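Local coordinates for protein calreticulin, putative (Trypanosoma cruzi, PDB 5HCF) that probably acts as a calreticulin-family chaperone, with a legume-lectin-fold globular domain linked to dual carbohydrate and peptide binding, at residues A[86-91]-A[225-230]; A[68-73]-A[234-239]; A[30-35]-A[256-261]; A[135-140]-A[165-170]. All coordinates share one frame; numbering follows the deposited sequence.

Contact 1. Residues A[86-91]-A[225-230]; sequences GYIKLL and KDIVIG
Ile-88 meets Ile-227 and Leu-90 meets Ile-229 in the core of a legume-lectin beta sandwich. The two segments belong to facing sheets. Strand 83-91 lies in the seven-stranded sheet, and strand 223-230 lies in the sheet packed against it. The nearest CA atoms, those of Ile-88 and Ile-227, are 8.9 Å apart, so the layers are joined by side chains and not by backbone pairing.

All four touching residues are buried, and both contacts are between methyl groups. Ile-88 CD1 reaches Ile-227 CG2 at 4.1 Å, and the two side chains pass alongside each other in opposite directions. The first torsion of Ile-88 (chi1 73°) sets CG1 between the backbone N and the carbonyl carbon, and CD1 extends from there toward the facing strand. Leu-90 and Ile-229 meet differently, tip to tip, and are the closer pair.

Neighbours fill the layer around these pairs. Phe-73 of strand 69-76 packs on both Ile-88 and Ile-227, while Val-71 touches Leu-90 and Leu-69 touches Ile-229. Lys-89 points to the other face of its sheet and forms a salt bridge with Asp-214; in calreticulin relatives, the concave face of this sheet carries the carbohydrate site.

Strand 223-230 has a G1 beta bulge at Asp-226 and Ile-227, where it pairs with strand 2-6. Asp-226 takes positive phi (48°), as the first position of this bulge commonly does. Past the bulge the inward alternation runs on to Ile-229, whose CD1 lies 3.8 Å from Leu-90 CD2.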
loop_
_atom_site.group_PDB
_atom_site.type_symbol
_atom_site.label_atom_id
_atom_site.label_comp_id
_atom_site.label_asym_id
_atom_site.label_seq_id
_atom_site.Cartn_x
_atom_site.Cartn_y
_atom_site.Cartn_z
ATOM N N GLY A 86 -6.886 0.178 4.597
ATOM C CA GLY A 86 -6.314 -1.052 4.079
ATOM C C GLY A 86 -5.022 -0.757 3.346
ATOM O O GLY A 86 -4.691 -1.401 2.349
ATOM N N TYR A 87 -4.284 0.222 3.856
ATOM C CA TYR A 87 -3.045 0.656 3.226
ATOM C C TYR A 87 -1.827 0.230 4.040
ATOM O O TYR A 87 -1.914 0.047 5.255
ATOM C CB TYR A 87 -3.051 2.173 3.055
ATOM C CG TYR A 87 -3.389 2.921 4.327
ATOM C CD1 TYR A 87 -2.402 3.230 5.261
ATOM C CD2 TYR A 87 -4.694 3.313 4.599
ATOM C CE1 TYR A 87 -2.709 3.913 6.432
ATOM C CE2 TYR A 87 -5.009 3.996 5.763
ATOM C CZ TYR A 87 -4.014 4.294 6.674
ATOM O OH TYR A 87 -4.330 4.972 7.828
ATOM N N ILE A 88 -0.690 0.089 3.364
ATOM C CA ILE A 88 0.562 -0.267 4.027
ATOM C C ILE A 88 1.544 0.899 3.983
ATOM O O ILE A 88 1.335 1.873 3.253
ATOM C CB ILE A 88 1.230 -1.498 3.380
ATOM C CG1 ILE A 88 1.830 -1.118 2.021
ATOM C CG2 ILE A 88 0.235 -2.639 3.247
ATOM C CD1 ILE A 88 2.661 -2.209 1.381
ATOM N N LYS A 89 2.613 0.792 4.769
ATOM C CA LYS A 89 3.653 1.816 4.803
ATOM C C LYS A 89 5.039 1.213 4.615
ATOM O O LYS A 89 5.318 0.111 5.090
ATOM C CB LYS A 89 3.606 2.585 6.126
ATOM C CG LYS A 89 2.325 3.384 6.356
ATOM C CD LYS A 89 2.381 4.089 7.701
ATOM C CE LYS A 89 1.303 5.140 7.828
ATOM N NZ LYS A 89 1.383 5.840 9.138
ATOM N N LEU A 90 5.910 1.950 3.933
ATOM C CA LEU A 90 7.310 1.562 3.810
ATOM C C LEU A 90 8.158 2.580 4.570
ATOM O O LEU A 90 8.078 3.780 4.308
ATOM C CB LEU A 90 7.729 1.477 2.339
ATOM C CG LEU A 90 6.814 0.646 1.431
ATOM C CD1 LEU A 90 7.315 0.658 -0.002
ATOM C CD2 LEU A 90 6.694 -0.778 1.942
ATOM N N LEU A 91 8.961 2.103 5.517
ATOM C CA LEU A 91 9.628 3.001 6.451
ATOM C C LEU A 91 11.132 2.792 6.502
ATOM O O LEU A 91 11.611 1.661 6.400
ATOM C CB LEU A 91 9.054 2.822 7.859
ATOM C CG LEU A 91 7.534 2.704 8.009
ATOM C CD1 LEU A 91 7.091 1.250 8.086
ATOM C CD2 LEU A 91 7.054 3.470 9.233
ATOM N N LYS A 225 -2.604 -9.624 1.849
ATOM C CA LYS A 225 -1.797 -10.674 1.229
ATOM C C LYS A 225 -0.716 -10.145 0.287
ATOM O O LYS A 225 -0.807 -9.027 -0.225
ATOM C CB LYS A 225 -2.686 -11.652 0.456
ATOM C CG LYS A 225 -3.448 -12.638 1.318
ATOM C CD LYS A 225 -4.388 -13.491 0.472
ATOM C CE LYS A 225 -3.631 -14.305 -0.566
ATOM N NZ LYS A 225 -2.541 -15.097 0.051
ATOM N N ASP A 226 0.300 -10.976 0.074
ATOM C CA ASP A 226 1.295 -10.790 -0.975
ATOM C C ASP A 226 1.884 -9.382 -1.054
ATOM O O ASP A 226 1.736 -8.692 -2.069
ATOM C CB ASP A 226 0.683 -11.164 -2.327
ATOM C CG ASP A 226 0.239 -12.613 -2.382
ATOM O OD1 ASP A 226 1.109 -13.510 -2.364
ATOM O OD2 ASP A 226 -0.986 -12.857 -2.435
ATOM N N ILE A 227 2.555 -8.960 0.013
ATOM C CA ILE A 227 3.324 -7.723 -0.029
ATOM C C ILE A 227 4.622 -7.964 -0.793
ATOM O O ILE A 227 5.560 -8.564 -0.269
ATOM C CB ILE A 227 3.627 -7.189 1.379
ATOM C CG1 ILE A 227 2.320 -6.929 2.128
ATOM C CG2 ILE A 227 4.463 -5.916 1.305
ATOM C CD1 ILE A 227 2.505 -6.492 3.559
ATOM N N VAL A 228 4.659 -7.501 -2.040
ATOM C CA VAL A 228 5.813 -7.708 -2.908
ATOM C C VAL A 228 6.559 -6.410 -3.184
ATOM O O VAL A 228 5.951 -5.370 -3.429
ATOM C CB VAL A 228 5.397 -8.331 -4.253
ATOM C CG1 VAL A 228 6.622 -8.665 -5.081
ATOM C CG2 VAL A 228 4.547 -9.570 -4.025
ATOM N N ILE A 229 7.884 -6.476 -3.139
ATOM C CA ILE A 229 8.717 -5.328 -3.472
ATOM C C ILE A 229 9.914 -5.766 -4.316
ATOM O O ILE A 229 10.587 -6.749 -3.994
ATOM C CB ILE A 229 9.198 -4.593 -2.202
ATOM C CG1 ILE A 229 8.004 -4.275 -1.297
ATOM C CG2 ILE A 229 9.935 -3.309 -2.569
ATOM C CD1 ILE A 229 8.371 -3.578 -0.007
ATOM N N GLY A 230 10.166 -5.033 -5.398
ATOM C CA GLY A 230 11.231 -5.361 -6.328
ATOM C C GLY A 230 11.633 -4.188 -7.209
ATOM O O GLY A 230 11.223 -3.050 -6.975
#

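Contact 2. Residues A[68-73]-A[234-239]; sequences SLVVSF and KEVLDL
Val-236 of helix 233-243 packs on Val-70 and Ser-72, a helix-on-sheet contact on the outer face of the beta sandwich. Strand 69-76 belongs to the same sheet as strand 223-230, and the chain turns from that strand into the helix. The CA atoms of Val-70 and Val-236 are 7.3 Å apart.

The apolar part is two valines that slide past each other in opposite directions. Val-70 CG1 stands anti to its own backbone N (chi1 -174°) and fits against both methyls of Val-236. It is 3.8 Å from Val-236 CG2. All three touching residues are buried.

The polar part lies outside the pair of segments. Ser-72 offers its carbon to the helix, while its OG is hydrogen-bonded to Thr-149 OG1 on strand 145-152. On the helix side, Glu-235 N is hydrogen-bonded to Asp-232 OD1 near the helix start.

The opposite face of the strand serves the core. Val-71 points away from the helix, into the sandwich core. The alternation thus lets one strand pack on two layers. On the helix face, Ser-72 CB lies 3.8 Å from Val-236 CG1.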
loop_
_atom_site.group_PDB
_atom_site.type_symbol
_atom_site.label_atom_id
_atom_site.label_comp_id
_atom_site.label_asym_id
_atom_site.label_seq_id
_atom_site.Cartn_x
_atom_site.Cartn_y
_atom_site.Cartn_z
ATOM N N SER A 68 14.233 1.041 -10.792
ATOM C CA SER A 68 12.807 1.031 -10.497
ATOM C C SER A 68 12.526 0.490 -9.101
ATOM O O SER A 68 13.330 -0.253 -8.525
ATOM C CB SER A 68 12.046 0.206 -11.537
ATOM O OG SER A 68 11.868 0.939 -12.742
ATOM N N LEU A 69 11.374 0.869 -8.566
ATOM C CA LEU A 69 10.888 0.295 -7.328
ATOM C C LEU A 69 9.409 0.003 -7.491
ATOM O O LEU A 69 8.627 0.893 -7.821
ATOM C CB LEU A 69 11.135 1.233 -6.141
ATOM C CG LEU A 69 10.691 0.691 -4.778
ATOM C CD1 LEU A 69 11.575 -0.470 -4.361
ATOM C CD2 LEU A 69 10.715 1.778 -3.721
ATOM N N VAL A 70 9.036 -1.255 -7.286
ATOM C CA VAL A 70 7.650 -1.676 -7.440
ATOM C C VAL A 70 7.115 -2.252 -6.135
ATOM O O VAL A 70 7.726 -3.154 -5.545
ATOM C CB VAL A 70 7.497 -2.724 -8.559
ATOM C CG1 VAL A 70 6.025 -3.040 -8.798
ATOM C CG2 VAL A 70 8.150 -2.230 -9.841
ATOM N N VAL A 71 5.967 -1.735 -5.702
ATOM C CA VAL A 71 5.298 -2.194 -4.488
ATOM C C VAL A 71 3.928 -2.759 -4.827
ATOM O O VAL A 71 3.157 -2.144 -5.560
ATOM C CB VAL A 71 5.124 -1.057 -3.454
ATOM C CG1 VAL A 71 4.877 -1.630 -2.062
ATOM C CG2 VAL A 71 6.336 -0.149 -3.449
ATOM N N SER A 72 3.623 -3.932 -4.290
ATOM C CA SER A 72 2.331 -4.552 -4.530
ATOM C C SER A 72 1.832 -5.277 -3.287
ATOM O O SER A 72 2.624 -5.837 -2.524
ATOM C CB SER A 72 2.418 -5.519 -5.711
ATOM O OG SER A 72 1.126 -5.879 -6.164
ATOM N N PHE A 73 0.519 -5.242 -3.078
ATOM C CA PHE A 73 -0.119 -6.006 -2.015
ATOM C C PHE A 73 -1.616 -6.044 -2.272
ATOM O O PHE A 73 -2.133 -5.257 -3.066
ATOM C CB PHE A 73 0.177 -5.402 -0.641
ATOM C CG PHE A 73 -0.648 -4.184 -0.318
ATOM C CD1 PHE A 73 -0.304 -2.939 -0.831
ATOM C CD2 PHE A 73 -1.761 -4.278 0.506
ATOM C CE1 PHE A 73 -1.058 -1.817 -0.534
ATOM C CE2 PHE A 73 -2.516 -3.157 0.809
ATOM C CZ PHE A 73 -2.165 -1.928 0.289
ATOM N N LYS A 234 7.335 -6.115 -14.689
ATOM C CA LYS A 234 6.755 -7.338 -15.243
ATOM C C LYS A 234 6.872 -8.499 -14.271
ATOM O O LYS A 234 5.948 -9.299 -14.135
ATOM C CB LYS A 234 7.410 -7.716 -16.574
ATOM C CG LYS A 234 6.903 -6.918 -17.764
ATOM C CD LYS A 234 7.846 -7.030 -18.953
ATOM C CE LYS A 234 7.353 -6.204 -20.129
ATOM N NZ LYS A 234 8.320 -6.254 -21.258
ATOM N N GLU A 235 8.021 -8.591 -13.610
ATOM C CA GLU A 235 8.260 -9.630 -12.617
ATOM C C GLU A 235 7.197 -9.629 -11.522
ATOM O O GLU A 235 6.673 -10.678 -11.139
ATOM C CB GLU A 235 9.643 -9.461 -11.995
ATOM C CG GLU A 235 10.221 -10.755 -11.470
ATOM C CD GLU A 235 11.638 -10.597 -10.978
ATOM O OE1 GLU A 235 11.852 -9.730 -10.107
ATOM O OE2 GLU A 235 12.529 -11.336 -11.450
ATOM N N VAL A 236 6.885 -8.440 -11.024
ATOM C CA VAL A 236 5.888 -8.283 -9.979
ATOM C C VAL A 236 4.484 -8.581 -10.499
ATOM O O VAL A 236 3.693 -9.238 -9.822
ATOM C CB VAL A 236 5.929 -6.864 -9.389
ATOM C CG1 VAL A 236 4.733 -6.624 -8.485
ATOM C CG2 VAL A 236 7.238 -6.647 -8.645
ATOM N N LEU A 237 4.185 -8.102 -11.704
ATOM C CA LEU A 237 2.878 -8.337 -12.312
ATOM C C LEU A 237 2.693 -9.817 -12.641
ATOM O O LEU A 237 1.583 -10.340 -12.562
ATOM C CB LEU A 237 2.706 -7.483 -13.570
ATOM C CG LEU A 237 2.631 -5.971 -13.331
ATOM C CD1 LEU A 237 2.617 -5.204 -14.647
ATOM C CD2 LEU A 237 1.407 -5.623 -12.490
ATOM N N ASP A 238 3.783 -10.489 -13.002
ATOM C CA ASP A 238 3.750 -11.934 -13.199
ATOM C C ASP A 238 3.398 -12.633 -11.894
ATOM O O ASP A 238 2.646 -13.608 -11.876
ATOM C CB ASP A 238 5.092 -12.446 -13.718
ATOM C CG ASP A 238 5.311 -12.125 -15.180
ATOM O OD1 ASP A 238 4.314 -11.842 -15.882
ATOM O OD2 ASP A 238 6.480 -12.156 -15.626
ATOM N N LEU A 239 3.951 -12.121 -10.801
ATOM C CA LEU A 239 3.717 -12.689 -9.481
ATOM C C LEU A 239 2.281 -12.436 -9.025
ATOM O O LEU A 239 1.725 -13.210 -8.246
ATOM C CB LEU A 239 4.705 -12.102 -8.472
ATOM C CG LEU A 239 4.900 -12.847 -7.153
ATOM C CD1 LEU A 239 5.433 -14.239 -7.415
ATOM C CD2 LEU A 239 5.840 -12.079 -6.241
#

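Contact 3. Residues A[30-35]-A[256-261]; sequences AGKFYA and KVMEDM
A Met-aromatic contact joins the loop after strand 26-29 to the C-terminal helix 248-260, at the edge of the lectin-fold domain. Met-258 is its centre. It touches Phe-33 and Lys-32 through its sulfur, and both of these side chains cross it at about a right angle.

Met-258 SD lies 3.7 Å from Phe-33 CD1. The sulfur is 4.8 Å from the centroid of the Phe-33 ring and 53° off the ring normal. The approach is therefore oblique. The Met-258 side chain leaves the backbone with CG anti to N (chi1 -172°) and bends at chi3, which turns CE away from the line of the chain.

Phe-33 is buried and has further partners. Ala-254 and Leu-255 of the same helix touch it, and Lys-76 makes a cation-pi contact with its ring. The loop is also held by Glu-78, whose OE2 accepts a hydrogen bond from Lys-32 N. Just before, Gly-31 takes positive phi (89°) with an extended psi, a conformation that suits glycine.

Lys-32 forms the exposed border of the contact. Its chain bends at chi3, and its end passes by the sulfur, with Lys-32 CE the nearest atom at 4.2 Å from Met-258 SD.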
loop_
_atom_site.group_PDB
_atom_site.type_symbol
_atom_site.label_atom_id
_atom_site.label_comp_id
_atom_site.label_asym_id
_atom_site.label_seq_id
_atom_site.Cartn_x
_atom_site.Cartn_y
_atom_site.Cartn_z
ATOM N N ALA A 30 -8.170 -17.360 6.178
ATOM C CA ALA A 30 -8.681 -17.264 4.815
ATOM C C ALA A 30 -10.017 -16.522 4.725
ATOM O O ALA A 30 -10.527 -16.296 3.629
ATOM C CB ALA A 30 -8.808 -18.649 4.210
ATOM N N GLY A 31 -10.598 -16.176 5.871
ATOM C CA GLY A 31 -11.853 -15.440 5.896
ATOM C C GLY A 31 -13.090 -16.324 5.883
ATOM O O GLY A 31 -12.974 -17.548 5.847
ATOM N N LYS A 32 -14.274 -15.710 5.914
ATOM C CA LYS A 32 -15.530 -16.465 5.851
ATOM C C LYS A 32 -15.721 -17.219 4.540
ATOM O O LYS A 32 -16.250 -18.330 4.533
ATOM C CB LYS A 32 -16.741 -15.551 6.043
ATOM C CG LYS A 32 -16.816 -14.809 7.355
ATOM C CD LYS A 32 -18.211 -14.225 7.511
ATOM C CE LYS A 32 -18.527 -13.305 6.336
ATOM N NZ LYS A 32 -19.791 -12.544 6.512
ATOM N N PHE A 33 -15.305 -16.611 3.435
ATOM C CA PHE A 33 -15.312 -17.291 2.144
ATOM C C PHE A 33 -13.972 -17.084 1.450
ATOM O O PHE A 33 -13.302 -16.078 1.670
ATOM C CB PHE A 33 -16.457 -16.780 1.263
ATOM C CG PHE A 33 -16.231 -15.402 0.721
ATOM C CD1 PHE A 33 -16.475 -14.288 1.503
ATOM C CD2 PHE A 33 -15.774 -15.220 -0.573
ATOM C CE1 PHE A 33 -16.264 -13.021 1.009
ATOM C CE2 PHE A 33 -15.563 -13.951 -1.074
ATOM C CZ PHE A 33 -15.809 -12.851 -0.283
ATOM N N TYR A 34 -13.581 -18.037 0.612
ATOM C CA TYR A 34 -12.249 -18.013 0.021
ATOM C C TYR A 34 -12.168 -18.842 -1.258
ATOM O O TYR A 34 -12.894 -19.825 -1.422
ATOM C CB TYR A 34 -11.226 -18.525 1.035
ATOM C CG TYR A 34 -11.716 -19.739 1.787
ATOM C CD1 TYR A 34 -11.653 -21.003 1.215
ATOM C CD2 TYR A 34 -12.262 -19.622 3.059
ATOM C CE1 TYR A 34 -12.108 -22.115 1.888
ATOM C CE2 TYR A 34 -12.722 -20.734 3.741
ATOM C CZ TYR A 34 -12.641 -21.978 3.149
ATOM O OH TYR A 34 -13.094 -23.094 3.816
ATOM N N ALA A 35 -11.281 -18.434 -2.162
ATOM C CA ALA A 35 -11.011 -19.195 -3.375
ATOM C C ALA A 35 -10.318 -20.519 -3.048
ATOM O O ALA A 35 -10.572 -21.542 -3.684
ATOM C CB ALA A 35 -10.165 -18.375 -4.340
ATOM N N LYS A 256 -20.372 -15.869 -4.655
ATOM C CA LYS A 256 -21.747 -16.088 -5.090
ATOM C C LYS A 256 -22.414 -17.174 -4.268
ATOM O O LYS A 256 -23.612 -17.110 -3.996
ATOM C CB LYS A 256 -21.818 -16.459 -6.572
ATOM C CG LYS A 256 -23.246 -16.780 -7.024
ATOM C CD LYS A 256 -23.361 -16.969 -8.528
ATOM C CE LYS A 256 -24.768 -17.422 -8.927
ATOM N NZ LYS A 256 -25.842 -16.440 -8.596
ATOM N N VAL A 257 -21.636 -18.178 -3.883
ATOM C CA VAL A 257 -22.160 -19.259 -3.067
ATOM C C VAL A 257 -22.623 -18.737 -1.713
ATOM O O VAL A 257 -23.721 -19.063 -1.258
ATOM C CB VAL A 257 -21.115 -20.364 -2.854
ATOM C CG1 VAL A 257 -21.566 -21.304 -1.746
ATOM C CG2 VAL A 257 -20.882 -21.126 -4.156
ATOM N N MET A 258 -21.782 -17.929 -1.071
ATOM C CA MET A 258 -22.149 -17.286 0.187
ATOM C C MET A 258 -23.207 -16.181 0.029
ATOM O O MET A 258 -23.580 -15.535 1.003
ATOM C CB MET A 258 -20.908 -16.687 0.853
ATOM C CG MET A 258 -21.149 -16.164 2.264
ATOM S SD MET A 258 -19.936 -14.939 2.784
ATOM C CE MET A 258 -20.701 -13.459 2.119
ATOM N N GLU A 259 -23.693 -15.958 -1.187
ATOM C CA GLU A 259 -24.686 -14.908 -1.410
ATOM C C GLU A 259 -26.009 -15.484 -1.899
ATOM O O GLU A 259 -27.040 -14.807 -1.887
ATOM C CB GLU A 259 -24.168 -13.865 -2.401
ATOM C CG GLU A 259 -23.206 -12.855 -1.800
ATOM C CD GLU A 259 -22.830 -11.761 -2.780
ATOM O OE1 GLU A 259 -23.264 -11.838 -3.949
ATOM O OE2 GLU A 259 -22.124 -10.812 -2.376
ATOM N N ASP A 260 -25.971 -16.742 -2.323
ATOM C CA ASP A 260 -27.166 -17.462 -2.737
ATOM C C ASP A 260 -27.874 -17.994 -1.499
ATOM O O ASP A 260 -29.086 -18.212 -1.510
ATOM C CB ASP A 260 -26.807 -18.576 -3.718
ATOM C CG ASP A 260 -26.468 -18.037 -5.092
ATOM O OD1 ASP A 260 -26.669 -16.825 -5.306
ATOM O OD2 ASP A 260 -25.997 -18.814 -5.950
ATOM N N MET A 261 -27.094 -18.199 -0.440
ATOM C CA MET A 261 -27.618 -18.589 0.864
ATOM C C MET A 261 -28.455 -17.457 1.449
ATOM O O MET A 261 -29.283 -17.673 2.331
ATOM C CB MET A 261 -26.481 -18.954 1.826
ATOM C CG MET A 261 -25.786 -20.265 1.508
ATOM S SD MET A 261 -24.474 -20.676 2.664
ATOM C CE MET A 261 -23.633 -21.973 1.756
#

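Contact 4. Residues A[135-140]-A[165-170]; sequences KRIRFP and ESKAKG
Lys-135 starts the contact by reaching across to strand 165-171. Its chain is extended beyond CG, and NZ ends 4.0 Å from Lys-169 O. This is too long for a hydrogen bond, so the ammonium group is only near the carbonyl. Any attraction is probably weak and electrostatic.

Ile-137 comes next and is the apolar middle of the contact. Its CB points to the strand. Ile-137 CG2 touches the aliphatic chain of Lys-167, 4.2 Å from CD; Ile-137 CD1 is only near Ala-168, about 4.5 Å from its CB. The packing is light. Lys-167 is exposed, and its first torsion is far from a staggered value (chi1 -98°). Both Ile-137 and Lys-167 also touch a crystal neighbour, so details here may owe something to the lattice.

Arg-138 turns away from the strand, and its NH2 is hydrogen-bonded to Ser-116 O. Phe-139 sends its ring away from the strand too, to Val-120, Pro-111 and Tyr-148.

On the other segment, Lys-167 and Ala-168 form a classic beta bulge, both facing Phe-160 of strand 157-162. At the bulge the CB atoms of both residues point toward segment 135-140. Segment 135-140 runs between strands 129-132 and 145-152 and is backbone hydrogen-bonded to strand 117-126 between Ile-137 and Val-120. The contact thus spans the surface border between the edge of one sheet and strand 165-171 of the other.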
loop_
_atom_site.group_PDB
_atom_site.type_symbol
_atom_site.label_atom_id
_atom_site.label_comp_id
_atom_site.label_asym_id
_atom_site.label_seq_id
_atom_site.Cartn_x
_atom_site.Cartn_y
_atom_site.Cartn_z
ATOM N N LYS A 135 -4.175 13.053 -7.433
ATOM C CA LYS A 135 -5.272 12.345 -8.088
ATOM C C LYS A 135 -6.068 11.512 -7.092
ATOM O O LYS A 135 -5.496 10.906 -6.184
ATOM C CB LYS A 135 -4.744 11.452 -9.215
ATOM C CG LYS A 135 -4.054 12.225 -10.325
ATOM C CD LYS A 135 -3.964 11.425 -11.611
ATOM C CE LYS A 135 -3.596 12.334 -12.774
ATOM N NZ LYS A 135 -3.254 11.577 -14.007
ATOM N N ARG A 136 -7.386 11.468 -7.270
ATOM C CA ARG A 136 -8.229 10.746 -6.329
ATOM C C ARG A 136 -8.941 9.595 -7.044
ATOM O O ARG A 136 -9.957 9.803 -7.709
ATOM C CB ARG A 136 -9.248 11.690 -5.682
ATOM C CG ARG A 136 -8.612 12.934 -5.072
ATOM C CD ARG A 136 -9.560 13.742 -4.193
ATOM N NE ARG A 136 -9.566 13.283 -2.806
ATOM C CZ ARG A 136 -10.314 12.298 -2.318
ATOM N NH1 ARG A 136 -11.135 11.619 -3.109
ATOM N NH2 ARG A 136 -10.224 11.982 -1.033
ATOM N N ILE A 137 -8.379 8.393 -6.932
ATOM C CA ILE A 137 -9.010 7.189 -7.468
ATOM C C ILE A 137 -9.714 6.395 -6.372
ATOM O O ILE A 137 -9.094 5.996 -5.384
ATOM C CB ILE A 137 -7.993 6.272 -8.169
ATOM C CG1 ILE A 137 -7.737 6.750 -9.601
ATOM C CG2 ILE A 137 -8.505 4.842 -8.199
ATOM C CD1 ILE A 137 -6.991 8.051 -9.687
ATOM N N ARG A 138 -11.013 6.173 -6.545
ATOM C CA ARG A 138 -11.775 5.351 -5.608
ATOM C C ARG A 138 -11.512 3.868 -5.861
ATOM O O ARG A 138 -11.392 3.434 -7.009
ATOM C CB ARG A 138 -13.273 5.649 -5.717
ATOM C CG ARG A 138 -13.671 7.035 -5.252
ATOM C CD ARG A 138 -15.183 7.201 -5.314
ATOM N NE ARG A 138 -15.652 8.328 -4.515
ATOM C CZ ARG A 138 -16.345 8.207 -3.385
ATOM N NH1 ARG A 138 -16.660 7.002 -2.923
ATOM N NH2 ARG A 138 -16.727 9.291 -2.720
ATOM N N PHE A 139 -11.414 3.092 -4.788
ATOM C CA PHE A 139 -11.213 1.654 -4.923
ATOM C C PHE A 139 -12.560 0.957 -4.855
ATOM O O PHE A 139 -13.506 1.501 -4.287
ATOM C CB PHE A 139 -10.253 1.124 -3.851
ATOM C CG PHE A 139 -10.830 1.111 -2.462
ATOM C CD1 PHE A 139 -10.732 2.230 -1.644
ATOM C CD2 PHE A 139 -11.459 -0.024 -1.968
ATOM C CE1 PHE A 139 -11.257 2.219 -0.364
ATOM C CE2 PHE A 139 -11.986 -0.044 -0.697
ATOM C CZ PHE A 139 -11.883 1.079 0.111
ATOM N N PRO A 140 -12.650 -0.250 -5.438
ATOM C CA PRO A 140 -13.929 -0.961 -5.546
ATOM C C PRO A 140 -14.503 -1.307 -4.179
ATOM O O PRO A 140 -13.795 -1.817 -3.312
ATOM C CB PRO A 140 -13.576 -2.228 -6.336
ATOM C CG PRO A 140 -12.206 -1.998 -6.900
ATOM C CD PRO A 140 -11.531 -1.002 -6.025
ATOM N N GLU A 165 -4.509 -4.096 -13.585
ATOM C CA GLU A 165 -4.766 -3.182 -14.680
ATOM C C GLU A 165 -4.354 -1.764 -14.346
ATOM O O GLU A 165 -4.582 -1.288 -13.235
ATOM N N SER A 166 -3.744 -1.090 -15.316
ATOM C CA SER A 166 -3.303 0.289 -15.144
ATOM C C SER A 166 -4.478 1.235 -14.884
ATOM O O SER A 166 -5.430 1.290 -15.668
ATOM C CB SER A 166 -2.522 0.747 -16.381
ATOM O OG SER A 166 -1.954 2.027 -16.184
ATOM N N LYS A 167 -4.400 1.977 -13.779
ATOM C CA LYS A 167 -5.436 2.940 -13.413
ATOM C C LYS A 167 -4.951 4.390 -13.454
ATOM O O LYS A 167 -5.725 5.299 -13.760
ATOM C CB LYS A 167 -5.985 2.624 -12.018
ATOM C CG LYS A 167 -7.282 1.828 -12.027
ATOM C CD LYS A 167 -8.474 2.753 -11.871
ATOM C CE LYS A 167 -9.786 2.017 -12.063
ATOM N NZ LYS A 167 -10.950 2.908 -11.802
ATOM N N ALA A 168 -3.674 4.609 -13.145
ATOM C CA ALA A 168 -3.115 5.956 -13.182
ATOM C C ALA A 168 -1.658 5.938 -13.622
ATOM O O ALA A 168 -0.904 5.020 -13.298
ATOM C CB ALA A 168 -3.251 6.627 -11.827
ATOM N N LYS A 169 -1.264 6.984 -14.338
ATOM C CA LYS A 169 0.039 7.029 -14.986
ATOM C C LYS A 169 0.425 8.485 -15.185
ATOM O O LYS A 169 -0.395 9.282 -15.636
ATOM C CB LYS A 169 -0.018 6.278 -16.322
ATOM C CG LYS A 169 1.312 5.999 -16.998
ATOM C CD LYS A 169 1.094 5.023 -18.156
ATOM C CE LYS A 169 2.362 4.272 -18.543
ATOM N NZ LYS A 169 3.449 5.167 -19.021
ATOM N N GLY A 170 1.658 8.840 -14.836
ATOM C CA GLY A 170 2.111 10.210 -15.002
ATOM C C GLY A 170 3.472 10.532 -14.419
ATOM O O GLY A 170 4.321 9.656 -14.268
#

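Contacts 1 and 2 form consecutive layers, with centres 11 Å apart. Strands 69-76 and 223-230 are neighbours in one sheet: contact 1 joins strand 223-230 to the facing sheet, and contact 2 joins strand 69-76 to helix 233-243. Backbone hydrogen bonds link the two, Val-228 N with Ser-72 O and Val-70 N with Gly-230 O. Contact 4 reaches the same sheet at its surface border, about 17 Å from contact 1 between centres. Contact 3 is remote, 26 to 28 Å from the others, where the last helix meets a loop. Along the chain, contact 3 encloses contact 2, which encloses contact 1, which encloses contact 4. Three contacts thus bring late segments back to early ones.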